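Long-range contacts in putative hydrolase (PDB 3LHO), which probably acts as an iron(II)-dependent dioxygenase of the 2-oxoadipate dioxygenase/decarboxylase family: residues L13-Y17 with R162-F166; W155-L159 with I229-F233. All coordinates share one frame. Residues are numbered along the deposited sequence.

Interaction 1 of 2, residues L13-Y17 with R162-F166. With NI (nickel (II) ion), chain B.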
loop_
_atom_site.group_PDB
_atom_site.type_symbol
_atom_site.label_atom_id
_atom_site.label_comp_id
_atom_site.label_asym_id
_atom_site.label_seq_id
_atom_site.Cartn_x
_atom_site.Cartn_y
_atom_site.Cartn_z
ATOM N N LEU A 13 -9.219 6.080 -4.899
ATOM C CA LEU A 13 -8.027 5.285 -4.753
ATOM C C LEU A 13 -8.265 3.819 -5.133
ATOM O O LEU A 13 -7.422 3.180 -5.769
ATOM C CB LEU A 13 -7.485 5.369 -3.308
ATOM C CG LEU A 13 -6.076 4.880 -3.016
ATOM C CD1 LEU A 13 -4.957 5.829 -3.561
ATOM C CD2 LEU A 13 -5.886 4.672 -1.499
ATOM N N TRP A 14 -9.384 3.283 -4.684
ATOM C CA TRP A 14 -9.784 1.912 -5.013
ATOM C C TRP A 14 -10.038 1.726 -6.501
ATOM O O TRP A 14 -9.595 0.742 -7.084
ATOM C CB TRP A 14 -11.024 1.549 -4.204
ATOM C CG TRP A 14 -11.636 0.197 -4.528
ATOM C CD1 TRP A 14 -12.732 -0.036 -5.319
ATOM C CD2 TRP A 14 -11.196 -1.082 -4.054
ATOM N NE1 TRP A 14 -12.991 -1.398 -5.377
ATOM C CE2 TRP A 14 -12.060 -2.062 -4.614
ATOM C CE3 TRP A 14 -10.158 -1.500 -3.218
ATOM C CZ2 TRP A 14 -11.928 -3.428 -4.343
ATOM C CZ3 TRP A 14 -10.025 -2.860 -2.956
ATOM C CH2 TRP A 14 -10.900 -3.808 -3.517
ATOM N N GLN A 15 -10.723 2.664 -7.128
ATOM C CA GLN A 15 -10.967 2.541 -8.594
ATOM C C GLN A 15 -9.652 2.443 -9.384
ATOM O O GLN A 15 -9.530 1.652 -10.327
ATOM C CB GLN A 15 -11.840 3.679 -9.168
ATOM C CG GLN A 15 -13.362 3.533 -8.842
ATOM C CD GLN A 15 -13.947 2.121 -9.174
ATOM O OE1 GLN A 15 -13.585 1.502 -10.186
ATOM N NE2 GLN A 15 -14.846 1.628 -8.321
ATOM N N ASP A 16 -8.670 3.227 -8.963
ATOM C CA ASP A 16 -7.352 3.195 -9.556
ATOM C C ASP A 16 -6.595 1.908 -9.265
ATOM O O ASP A 16 -5.999 1.321 -10.176
ATOM C CB ASP A 16 -6.532 4.407 -9.153
ATOM C CG ASP A 16 -5.154 4.327 -9.701
ATOM O OD1 ASP A 16 -4.974 4.550 -10.885
ATOM O OD2 ASP A 16 -4.225 3.920 -8.978
ATOM N N TYR A 17 -6.625 1.488 -8.002
ATOM C CA TYR A 17 -5.992 0.259 -7.551
ATOM C C TYR A 17 -6.453 -1.016 -8.247
ATOM O O TYR A 17 -5.614 -1.877 -8.570
ATOM C CB TYR A 17 -6.264 0.139 -6.053
ATOM C CG TYR A 17 -5.860 -1.161 -5.341
ATOM C CD1 TYR A 17 -4.516 -1.467 -5.122
ATOM C CD2 TYR A 17 -6.830 -1.993 -4.806
ATOM C CE1 TYR A 17 -4.128 -2.615 -4.419
ATOM C CE2 TYR A 17 -6.476 -3.157 -4.085
ATOM C CZ TYR A 17 -5.134 -3.471 -3.906
ATOM O OH TYR A 17 -4.805 -4.580 -3.166
ATOM N N ARG A 162 0.237 5.520 -6.459
ATOM C CA ARG A 162 -0.986 4.709 -6.534
ATOM C C ARG A 162 -0.981 3.824 -5.287
ATOM O O ARG A 162 0.074 3.636 -4.660
ATOM C CB ARG A 162 -1.045 3.822 -7.801
ATOM C CG ARG A 162 -0.711 4.491 -9.084
ATOM C CD ARG A 162 -0.681 3.548 -10.260
ATOM N NE ARG A 162 -2.018 3.117 -10.668
ATOM C CZ ARG A 162 -2.303 2.455 -11.792
ATOM N NH1 ARG A 162 -1.364 2.150 -12.676
ATOM N NH2 ARG A 162 -3.556 2.071 -12.025
ATOM N N ALA A 163 -2.129 3.313 -4.857
ATOM C CA ALA A 163 -2.110 2.446 -3.613
ATOM C C ALA A 163 -1.241 1.242 -3.865
ATOM O O ALA A 163 -1.324 0.627 -4.924
ATOM C CB ALA A 163 -3.541 1.997 -3.205
ATOM N N ASN A 164 -0.371 0.904 -2.907
ATOM C CA ASN A 164 0.381 -0.328 -2.998
ATOM C C ASN A 164 -0.493 -1.521 -2.644
ATOM O O ASN A 164 -0.400 -2.560 -3.289
ATOM C CB ASN A 164 1.606 -0.309 -2.086
ATOM C CG ASN A 164 2.395 -1.652 -2.101
ATOM O OD1 ASN A 164 2.213 -2.485 -1.227
ATOM N ND2 ASN A 164 3.252 -1.855 -3.109
ATOM N N HIS A 165 -1.338 -1.365 -1.624
ATOM C CA HIS A 165 -2.389 -2.378 -1.341
ATOM C C HIS A 165 -3.500 -1.836 -0.467
ATOM O O HIS A 165 -3.315 -0.843 0.250
ATOM C CB HIS A 165 -1.804 -3.678 -0.737
ATOM C CG HIS A 165 -1.083 -3.504 0.562
ATOM N ND1 HIS A 165 0.268 -3.243 0.645
ATOM C CD2 HIS A 165 -1.508 -3.675 1.840
ATOM C CE1 HIS A 165 0.633 -3.192 1.910
ATOM N NE2 HIS A 165 -0.432 -3.437 2.666
ATOM N N PHE A 166 -4.670 -2.466 -0.596
ATOM C CA PHE A 166 -5.725 -2.433 0.414
ATOM C C PHE A 166 -5.682 -3.716 1.219
ATOM O O PHE A 166 -5.334 -4.770 0.673
ATOM C CB PHE A 166 -7.064 -2.359 -0.250
ATOM C CG PHE A 166 -7.399 -1.003 -0.711
ATOM C CD1 PHE A 166 -6.703 -0.432 -1.765
ATOM C CD2 PHE A 166 -8.438 -0.290 -0.105
ATOM C CE1 PHE A 166 -7.035 0.848 -2.215
ATOM C CE2 PHE A 166 -8.792 0.979 -0.593
ATOM C CZ PHE A 166 -8.049 1.553 -1.591
HETATM NI NI NI B . -0.259 -3.985 4.712
HETATM O O HOH W 1 -4.572 3.565 -6.367
HETATM O O HOH W 2 1.768 -5.258 4.383
HETATM O O HOH W 3 0.467 -4.565 6.524
HETATM O O HOH W 4 1.353 -2.492 5.373
#

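Interaction 2 of 2, residues W155-L159 with I229-F233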
loop_
_atom_site.group_PDB
_atom_site.type_symbol
_atom_site.label_atom_id
_atom_site.label_comp_id
_atom_site.label_asym_id
_atom_site.label_seq_id
_atom_site.Cartn_x
_atom_site.Cartn_y
_atom_site.Cartn_z
ATOM N N TRP A 155 9.552 -0.452 -7.628
ATOM C CA TRP A 155 8.110 -0.436 -7.665
ATOM C C TRP A 155 7.604 0.980 -7.803
ATOM O O TRP A 155 6.779 1.251 -8.658
ATOM C CB TRP A 155 7.492 -1.099 -6.416
ATOM C CG TRP A 155 6.019 -1.316 -6.527
ATOM C CD1 TRP A 155 5.384 -2.454 -6.976
ATOM C CD2 TRP A 155 4.976 -0.379 -6.183
ATOM N NE1 TRP A 155 4.021 -2.271 -6.944
ATOM C CE2 TRP A 155 3.744 -1.017 -6.440
ATOM C CE3 TRP A 155 4.972 0.926 -5.629
ATOM C CZ2 TRP A 155 2.513 -0.382 -6.211
ATOM C CZ3 TRP A 155 3.765 1.549 -5.391
ATOM C CH2 TRP A 155 2.540 0.889 -5.669
ATOM N N VAL A 156 8.102 1.877 -6.964
ATOM C CA VAL A 156 7.670 3.274 -7.049
ATOM C C VAL A 156 8.087 3.868 -8.391
ATOM O O VAL A 156 7.281 4.538 -9.041
ATOM C CB VAL A 156 8.204 4.145 -5.903
ATOM C CG1 VAL A 156 7.775 5.580 -6.161
ATOM C CG2 VAL A 156 7.674 3.688 -4.575
ATOM N N ALA A 157 9.308 3.552 -8.856
ATOM C CA ALA A 157 9.757 4.038 -10.171
ATOM C C ALA A 157 8.845 3.540 -11.302
ATOM O O ALA A 157 8.506 4.318 -12.248
ATOM C CB ALA A 157 11.237 3.640 -10.422
ATOM N N ALA A 158 8.410 2.278 -11.222
ATOM C CA ALA A 158 7.570 1.678 -12.301
ATOM C C ALA A 158 6.117 2.145 -12.291
ATOM O O ALA A 158 5.507 2.324 -13.363
ATOM C CB ALA A 158 7.627 0.124 -12.286
ATOM N N LEU A 159 5.534 2.305 -11.113
ATOM C CA LEU A 159 4.058 2.523 -11.024
ATOM C C LEU A 159 3.631 3.897 -10.484
ATOM O O LEU A 159 2.492 4.340 -10.703
ATOM C CB LEU A 159 3.440 1.384 -10.198
ATOM C CG LEU A 159 3.433 0.039 -10.966
ATOM C CD1 LEU A 159 3.169 -1.086 -10.028
ATOM C CD2 LEU A 159 2.410 0.033 -12.108
ATOM N N ILE A 229 5.288 -6.605 -15.240
ATOM C CA ILE A 229 5.811 -6.759 -13.894
ATOM C C ILE A 229 4.667 -7.025 -12.905
ATOM O O ILE A 229 3.500 -6.722 -13.176
ATOM C CB ILE A 229 6.651 -5.486 -13.435
ATOM C CG1 ILE A 229 5.739 -4.286 -13.162
ATOM C CG2 ILE A 229 7.790 -5.163 -14.486
ATOM C CD1 ILE A 229 6.389 -3.158 -12.346
ATOM N N PRO A 230 4.998 -7.569 -11.736
ATOM C CA PRO A 230 3.985 -7.620 -10.688
ATOM C C PRO A 230 3.487 -6.246 -10.287
ATOM O O PRO A 230 4.270 -5.278 -10.167
ATOM C CB PRO A 230 4.738 -8.252 -9.506
ATOM C CG PRO A 230 5.923 -8.934 -10.129
ATOM C CD PRO A 230 6.303 -8.050 -11.241
ATOM N N SER A 231 2.192 -6.156 -10.062
ATOM C CA SER A 231 1.601 -4.876 -9.700
ATOM C C SER A 231 1.381 -4.885 -8.188
ATOM O O SER A 231 2.289 -4.542 -7.429
ATOM C CB SER A 231 0.318 -4.628 -10.511
ATOM O OG SER A 231 -0.559 -5.745 -10.405
ATOM N N CYS A 232 0.202 -5.300 -7.747
ATOM C CA CYS A 232 -0.135 -5.330 -6.305
ATOM C C CYS A 232 -0.799 -6.629 -5.908
ATOM O O CYS A 232 -1.468 -7.274 -6.730
ATOM C CB CYS A 232 -1.164 -4.248 -5.990
ATOM S SG CYS A 232 -0.760 -2.576 -6.575
ATOM N N PHE A 233 -0.635 -6.993 -4.639
ATOM C CA PHE A 233 -1.490 -7.948 -3.980
ATOM C C PHE A 233 -2.638 -7.243 -3.208
ATOM O O PHE A 233 -2.619 -6.025 -3.025
ATOM C CB PHE A 233 -0.684 -8.829 -3.008
ATOM C CG PHE A 233 0.134 -8.072 -2.004
ATOM C CD1 PHE A 233 -0.478 -7.446 -0.918
ATOM C CD2 PHE A 233 1.513 -8.000 -2.119
ATOM C CE1 PHE A 233 0.271 -6.731 0.025
ATOM C CE2 PHE A 233 2.274 -7.317 -1.188
ATOM C CZ PHE A 233 1.641 -6.675 -0.101
#

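Interaction 1 of 2, residues L13-Y17 with R162-F166
Aromatic packing holds helix 6-20 against residues 162-166, which run into strand 165-169. F166, the residue most covered here, presents a ring face to the edge of W14 in an edge-to-face pair (ring centroids 5.0 Å apart, planes at 81°), and Y17 CD2 lies 3.4 Å from F166 CD1. L13 packs its CG 3.8 Å from A163 CB, a small residue that lets the helix come close, and its CD2 3.8 Å from F166 CZ. Charge pairing adds R162 NE to D16 OD2 at 2.9 Å, a salt bridge, and R162 NH2 also reaches the backbone D16 O at 3.2 Å. Water 1 ties L13 O, D16 OD2 and A163 N together. The Y17 hydroxyl receives a weak bond from F166 N, but its stronger partner is F233 O. The CA-to-CB bond of H165 points away from the helix, and H165 NE2 binds the nickel at 2.1 Å, together with H41 and E235. Helix packing thus leaves the imidazole to the metal, consistent with a glyoxalase-clan (VOC-like) metal site on sheet strands.

Interaction 2 of 2, residues W155-L159 with I229-F233
Three aliphatic side chains form the apolar centre where the last turn of helix 151-159 packs on the end of the two-stranded antiparallel hairpin 217-222/225-230 and the loop that leaves it. A158 CB meets I229 CD1 at 3.5 Å; the small alanine lets the isoleucine come close, and the branched side chain reaches across to it from the strand. L159 CD1 approaches the same I229 CD1 more loosely, at 4.5 Å, and S231 CA at 4.1 Å, so this leucine covers the point where strand gives way to loop. Y143 of helix 140-149 packs on both A158 and I229. Further out, the chain turns from P230 into S231 and C232 and meets the broad indole of W155. C232 SG sits at the ring edge, 4.0 Å from W155 CZ2, a sulfur-aromatic contact, while R45 makes a cation-pi interaction with the same tryptophan. The S231 hydroxyl is hydrogen-bonded to M20 O, and the S231 carbonyl accepts from W155. Tryptophan suits this border because it combines a large apolar surface with one donor: W155 NE1 gives its hydrogen to S231 O at 2.9 Å, with an N-H...O angle of 163°.

The two contacts lie side by side, their centres 11 Å apart, and alternate along the chain: 13-17, 155-159, 162-166, then 229-233. Helix 151-159 runs by a short loop into strand 165-169, and residues 229-233 lead from the hairpin to strand 235-239, the parallel neighbour of 165-169 in the seven-stranded mixed sheet. The segments touch directly: Y17 OH and F233 O, 2.6 Å apart, bridge the two contacts, and N164 ND2 packs 3.5 Å from W155 CE2. Interaction 1 contains the nickel ligand H165, and interaction 2 ends just before another, E235. Together they place the chain entering two metal-bearing strands, where the family's Fe(2+) would probably bind.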